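PDB 2QGN: tRNA delta(2)-isopentenylpyrophosphate transferase from Bacillus halodurans C-125, which probably catalyses transfer of a dimethylallyl group from dimethylallyl diphosphate onto adenine 37 of tRNAs that read codons beginning with uridine. Local coordinates for residues 25-30 with 94-99; 193-198 with 285-290. All coordinates share one frame; numbering follows the deposited sequence.

Contact 1 (25-30 with 94-99); sequences KRLNGE and LPFLVG
Three backbone hydrogen bonds join Asn28 and Glu30 to Leu94 and Phe96, and they illustrate how a strand can join a parallel sheet directly after a helix. Leu94 N donates to Asn28 O at 2.9 Å. Glu30 N reaches Leu94 O at 3.2 Å, a less well-aimed bond whose donor stands 44° out of the carbonyl plane. Phe96 N then meets Glu30 O at 2.9 Å. Asn28, with positive phi, turns the chain toward strand 29-33 and already supplies the first acceptor.

The apolar contacts lie on the face carrying Leu94 and Phe96. Leu27 and Leu94 run side by side, with Leu27 CB 4.1 Å from Leu94 CD2. Leu27 CD1 touches the edge of the Phe96 ring at CZ, 4.1 Å away, the two side chains crossing at about a right angle. Because CG of Phe96 lies beside its own backbone N (chi1 -89°), the ring extends back along Gly29, whose CA is 4.1 Å from Phe96 CD2; a side chain at Gly29 would collide with the ring and with Leu94 O. An alanine in place of Phe96 is likely to open a gap beside Gly29 and deprive Leu27 CD1 of its aromatic neighbour.

On the face of Glu30 and Pro95, the Glu30 carboxylate forms a salt bridge with Arg93. Helix 294-312 packs on Leu27 and Leu94, while helix 74-91 covers Pro95. Main-chain bonds thus set the register between an apolar Leu94 and Phe96 face and one combining helix cover with an ion pair to Arg93.

Contact 2 (193-198 with 285-290); sequences VMIGLT and TWFDMT
Five main-chain hydrogen bonds, running from Met194 O to Met289 N, bind the parallel strands 193-198 and 285-288. The shortest joins Gly196 N to Thr285 O at 2.7 Å, nearly straight at 166°. Gly196 O takes Phe287 N, and Thr198 N gives to Phe287 O. Where the second strand ends, Thr198 O still accepts Met289 N at 2.9 Å, but the bond is more bent (134°).

Around this core the packing differs by face. Gly196 lies beneath the indole of Trp286: its CA sits 4.0 Å from the centroid of the six-membered ring, a CH-pi contact that a side chain at Gly196 would block. On the other face, Ile195 CG2 approaches the edge of the Phe287 ring at CE1, 4.1 Å away. Leu197 CD2 meets the selenium of Met289 at 4.1 Å, a selenomethionine whose chain is bent at chi2 and chi3, which brings the selenium to Leu197.

Helix 256-280 covers the Trp286 face, with Arg279 in a cation-pi contact with the indole, whereas helix 294-312 packs on Ile195 and Phe287. Strand 4-9 flanks strand 191-198 on the side away from strand 285-288, the outermost strand, and Leu197 touches Val14 and Lys16 of the P-loop, predicted to bind ATP.

Both contacts pair neighbouring strands of one parallel sheet, and strand 4-9 lies between them, bonded to strand 94-98 of contact 1 and to strand 191-198 of contact 2. Their centres are 15 Å apart, and helix 294-312 packs against both. Contact 2 is the more buried, though it includes the outermost strand 285-288; contact 1 is partly buried and opens to solvent at Asn28. Gly29 and Gly196 each meet an aromatic ring, Gly29 obliquely and Gly196 over the face, though offset toward the rim. The polar side chains differ too: a carboxylate salt bridge borders contact 1, whereas contact 2 has an arginine against an indole.

Contact 1 (25-30 with 94-99)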
loop_
_atom_site.group_PDB
_atom_site.type_symbol
_atom_site.label_atom_id
_atom_site.label_comp_id
_atom_site.label_asym_id
_atom_site.label_seq_id
_atom_site.Cartn_x
_atom_site.Cartn_y
_atom_site.Cartn_z
ATOM N N LYS A 25 0.732 -12.346 12.080
ATOM C CA LYS A 25 0.812 -13.696 12.648
ATOM C C LYS A 25 1.404 -13.670 14.055
ATOM O O LYS A 25 1.132 -14.551 14.870
ATOM C CB LYS A 25 1.649 -14.605 11.742
ATOM C CG LYS A 25 1.178 -14.615 10.300
ATOM C CD LYS A 25 2.181 -15.298 9.377
ATOM C CE LYS A 25 2.268 -16.795 9.641
ATOM N NZ LYS A 25 0.960 -17.488 9.423
ATOM N N ARG A 26 2.205 -12.651 14.338
ATOM C CA ARG A 26 2.799 -12.502 15.652
ATOM C C ARG A 26 1.910 -11.695 16.614
ATOM O O ARG A 26 2.060 -11.817 17.823
ATOM C CB ARG A 26 4.172 -11.834 15.535
ATOM C CG ARG A 26 5.294 -12.779 15.170
ATOM C CD ARG A 26 6.312 -12.122 14.269
ATOM N NE ARG A 26 7.523 -12.930 14.180
ATOM C CZ ARG A 26 8.461 -12.979 15.124
ATOM N NH1 ARG A 26 9.531 -13.759 14.953
ATOM N NH2 ARG A 26 8.343 -12.236 16.225
ATOM N N LEU A 27 0.983 -10.884 16.102
ATOM C CA LEU A 27 0.142 -10.083 16.993
ATOM C C LEU A 27 -1.350 -10.232 16.791
ATOM O O LEU A 27 -2.111 -9.305 17.060
ATOM C CB LEU A 27 0.502 -8.599 16.890
ATOM C CG LEU A 27 1.897 -8.185 17.353
ATOM C CD1 LEU A 27 2.189 -6.783 16.887
ATOM C CD2 LEU A 27 1.989 -8.288 18.860
ATOM N N ASN A 28 -1.765 -11.403 16.328
ATOM C CA ASN A 28 -3.175 -11.686 16.098
ATOM C C ASN A 28 -3.893 -10.515 15.436
ATOM O O ASN A 28 -4.812 -9.929 16.010
ATOM C CB ASN A 28 -3.859 -11.999 17.415
ATOM C CG ASN A 28 -5.241 -12.554 17.215
ATOM O OD1 ASN A 28 -6.184 -12.211 17.950
ATOM N ND2 ASN A 28 -5.383 -13.415 16.212
ATOM N N GLY A 29 -3.477 -10.178 14.220
ATOM C CA GLY A 29 -4.100 -9.065 13.534
ATOM C C GLY A 29 -4.609 -9.362 12.139
ATOM O O GLY A 29 -4.276 -10.392 11.538
ATOM N N GLU A 30 -5.431 -8.437 11.646
ATOM C CA GLU A 30 -6.036 -8.496 10.317
ATOM C C GLU A 30 -5.563 -7.265 9.544
ATOM O O GLU A 30 -5.408 -6.184 10.113
ATOM C CB GLU A 30 -7.574 -8.497 10.410
ATOM C CG GLU A 30 -8.185 -9.750 11.056
ATOM C CD GLU A 30 -9.714 -9.829 10.925
ATOM O OE1 GLU A 30 -10.243 -9.708 9.795
ATOM O OE2 GLU A 30 -10.399 -10.027 11.955
ATOM N N LEU A 94 -5.984 -7.309 16.184
ATOM C CA LEU A 94 -5.376 -5.984 16.121
ATOM C C LEU A 94 -5.407 -5.524 14.663
ATOM O O LEU A 94 -4.778 -6.127 13.800
ATOM C CB LEU A 94 -3.934 -6.084 16.590
ATOM C CG LEU A 94 -3.068 -4.848 16.450
ATOM C CD1 LEU A 94 -3.701 -3.673 17.211
ATOM C CD2 LEU A 94 -1.682 -5.158 16.993
ATOM N N PRO A 95 -6.150 -4.453 14.365
ATOM C CA PRO A 95 -6.222 -3.965 12.983
ATOM C C PRO A 95 -4.892 -3.372 12.523
ATOM O O PRO A 95 -4.221 -2.659 13.267
ATOM C CB PRO A 95 -7.346 -2.932 13.041
ATOM C CG PRO A 95 -7.206 -2.382 14.426
ATOM C CD PRO A 95 -6.977 -3.629 15.260
ATOM N N PHE A 96 -4.523 -3.689 11.290
ATOM C CA PHE A 96 -3.279 -3.239 10.678
ATOM C C PHE A 96 -3.547 -2.462 9.385
ATOM O O PHE A 96 -3.922 -3.071 8.377
ATOM C CB PHE A 96 -2.425 -4.447 10.305
ATOM C CG PHE A 96 -1.500 -4.915 11.385
ATOM C CD1 PHE A 96 -0.138 -4.612 11.323
ATOM C CD2 PHE A 96 -1.974 -5.694 12.442
ATOM C CE1 PHE A 96 0.734 -5.082 12.288
ATOM C CE2 PHE A 96 -1.107 -6.170 13.416
ATOM C CZ PHE A 96 0.249 -5.869 13.343
ATOM N N LEU A 97 -3.348 -1.142 9.395
ATOM C CA LEU A 97 -3.550 -0.329 8.185
ATOM C C LEU A 97 -2.267 -0.459 7.378
ATOM O O LEU A 97 -1.227 0.036 7.804
ATOM C CB LEU A 97 -3.745 1.146 8.534
ATOM C CG LEU A 97 -4.703 1.972 7.650
ATOM C CD1 LEU A 97 -4.304 3.441 7.718
ATOM C CD2 LEU A 97 -4.661 1.503 6.226
ATOM N N VAL A 98 -2.315 -1.100 6.215
ATOM C CA VAL A 98 -1.077 -1.270 5.453
ATOM C C VAL A 98 -0.974 -0.469 4.155
ATOM O O VAL A 98 -1.748 -0.667 3.223
ATOM C CB VAL A 98 -0.829 -2.774 5.155
ATOM C CG1 VAL A 98 0.523 -2.961 4.520
ATOM C CG2 VAL A 98 -0.910 -3.578 6.452
ATOM N N GLY A 99 -0.002 0.438 4.109
ATOM C CA GLY A 99 0.203 1.250 2.922
ATOM C C GLY A 99 -0.821 2.342 2.647
ATOM O O GLY A 99 -1.577 2.734 3.537
#

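Contact 2 (193-198 with 285-290)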
loop_
_atom_site.group_PDB
_atom_site.type_symbol
_atom_site.label_atom_id
_atom_site.label_comp_id
_atom_site.label_asym_id
_atom_site.label_seq_id
_atom_site.Cartn_x
_atom_site.Cartn_y
_atom_site.Cartn_z
ATOM N N VAL A 193 0.269 3.104 16.191
ATOM C CA VAL A 193 1.690 2.837 16.238
ATOM C C VAL A 193 2.238 2.911 14.815
ATOM O O VAL A 193 2.514 1.885 14.202
ATOM C CB VAL A 193 1.989 1.446 16.795
ATOM C CG1 VAL A 193 3.490 1.249 16.853
ATOM C CG2 VAL A 193 1.369 1.279 18.181
HETATM N N MSE A 194 2.391 4.127 14.297
HETATM C CA MSE A 194 2.892 4.342 12.941
HETATM C C MSE A 194 4.349 3.953 12.728
HETATM O O MSE A 194 5.259 4.538 13.323
HETATM C CB MSE A 194 2.745 5.809 12.546
HETATM C CG MSE A 194 1.345 6.267 12.200
HETATM SE SE MSE A 194 1.342 7.159 10.464
HETATM C CE MSE A 194 -0.230 6.342 9.710
ATOM N N ILE A 195 4.575 2.976 11.863
ATOM C CA ILE A 195 5.931 2.563 11.569
ATOM C C ILE A 195 6.216 2.795 10.090
ATOM O O ILE A 195 5.360 2.579 9.225
ATOM C CB ILE A 195 6.142 1.090 11.926
ATOM C CG1 ILE A 195 5.185 0.217 11.134
ATOM C CG2 ILE A 195 5.871 0.883 13.416
ATOM C CD1 ILE A 195 5.094 -1.167 11.664
ATOM N N GLY A 196 7.425 3.246 9.806
ATOM C CA GLY A 196 7.801 3.507 8.437
ATOM C C GLY A 196 8.907 2.589 8.007
ATOM O O GLY A 196 9.834 2.299 8.775
ATOM N N LEU A 197 8.810 2.128 6.768
ATOM C CA LEU A 197 9.814 1.231 6.222
ATOM C C LEU A 197 10.628 1.944 5.153
ATOM O O LEU A 197 10.089 2.328 4.122
ATOM C CB LEU A 197 9.131 -0.004 5.636
ATOM C CG LEU A 197 8.283 -0.796 6.642
ATOM C CD1 LEU A 197 7.892 -2.148 6.020
ATOM C CD2 LEU A 197 9.067 -1.014 7.930
ATOM N N THR A 198 11.914 2.140 5.415
ATOM C CA THR A 198 12.798 2.792 4.450
ATOM C C THR A 198 13.865 1.847 3.962
ATOM O O THR A 198 14.035 0.746 4.486
ATOM C CB THR A 198 13.559 4.001 5.019
ATOM O OG1 THR A 198 14.061 3.679 6.322
ATOM C CG2 THR A 198 12.689 5.214 5.048
ATOM N N THR A 285 7.888 6.011 13.488
ATOM C CA THR A 285 9.124 5.325 13.828
ATOM C C THR A 285 9.647 4.676 12.575
ATOM O O THR A 285 8.912 3.975 11.897
ATOM C CB THR A 285 8.898 4.239 14.861
ATOM O OG1 THR A 285 8.047 4.741 15.897
ATOM C CG2 THR A 285 10.237 3.811 15.454
ATOM N N TRP A 286 10.916 4.900 12.271
ATOM C CA TRP A 286 11.498 4.330 11.071
ATOM C C TRP A 286 12.436 3.135 11.270
ATOM O O TRP A 286 13.240 3.102 12.196
ATOM C CB TRP A 286 12.232 5.425 10.274
ATOM C CG TRP A 286 11.314 6.506 9.705
ATOM C CD1 TRP A 286 10.924 7.662 10.320
ATOM C CD2 TRP A 286 10.616 6.472 8.448
ATOM N NE1 TRP A 286 10.029 8.343 9.529
ATOM C CE2 TRP A 286 9.823 7.637 8.374
ATOM C CE3 TRP A 286 10.583 5.567 7.381
ATOM C CZ2 TRP A 286 9.009 7.924 7.276
ATOM C CZ3 TRP A 286 9.768 5.854 6.288
ATOM C CH2 TRP A 286 8.995 7.023 6.246
ATOM N N PHE A 287 12.308 2.155 10.383
ATOM C CA PHE A 287 13.164 0.974 10.377
ATOM C C PHE A 287 13.531 0.818 8.910
ATOM O O PHE A 287 12.645 0.809 8.049
ATOM C CB PHE A 287 12.411 -0.277 10.826
ATOM C CG PHE A 287 11.804 -0.161 12.185
ATOM C CD1 PHE A 287 10.477 0.203 12.335
ATOM C CD2 PHE A 287 12.565 -0.396 13.320
ATOM C CE1 PHE A 287 9.920 0.332 13.596
ATOM C CE2 PHE A 287 12.015 -0.265 14.579
ATOM C CZ PHE A 287 10.692 0.098 14.716
ATOM N N ASP A 288 14.821 0.721 8.607
ATOM C CA ASP A 288 15.193 0.563 7.215
ATOM C C ASP A 288 15.631 -0.861 6.990
ATOM O O ASP A 288 16.567 -1.373 7.611
ATOM C CB ASP A 288 16.270 1.559 6.784
ATOM C CG ASP A 288 17.633 1.178 7.250
ATOM O OD1 ASP A 288 17.807 1.029 8.481
ATOM O OD2 ASP A 288 18.526 1.034 6.381
HETATM N N MSE A 289 14.898 -1.511 6.102
HETATM C CA MSE A 289 15.134 -2.899 5.790
HETATM C C MSE A 289 16.433 -3.067 5.010
HETATM O O MSE A 289 17.444 -3.489 5.567
HETATM C CB MSE A 289 13.902 -3.380 5.055
HETATM C CG MSE A 289 12.640 -2.786 5.743
HETATM SE SE MSE A 289 12.561 -3.180 7.670
HETATM C CE MSE A 289 12.166 -5.062 7.552
ATOM N N THR A 290 16.413 -2.726 3.731
ATOM C CA THR A 290 17.605 -2.798 2.899
ATOM C C THR A 290 18.592 -3.929 3.239
ATOM O O THR A 290 19.425 -3.814 4.140
ATOM C CB THR A 290 18.321 -1.422 2.914
ATOM O OG1 THR A 290 19.701 -1.585 2.568
ATOM C CG2 THR A 290 18.181 -0.760 4.279
#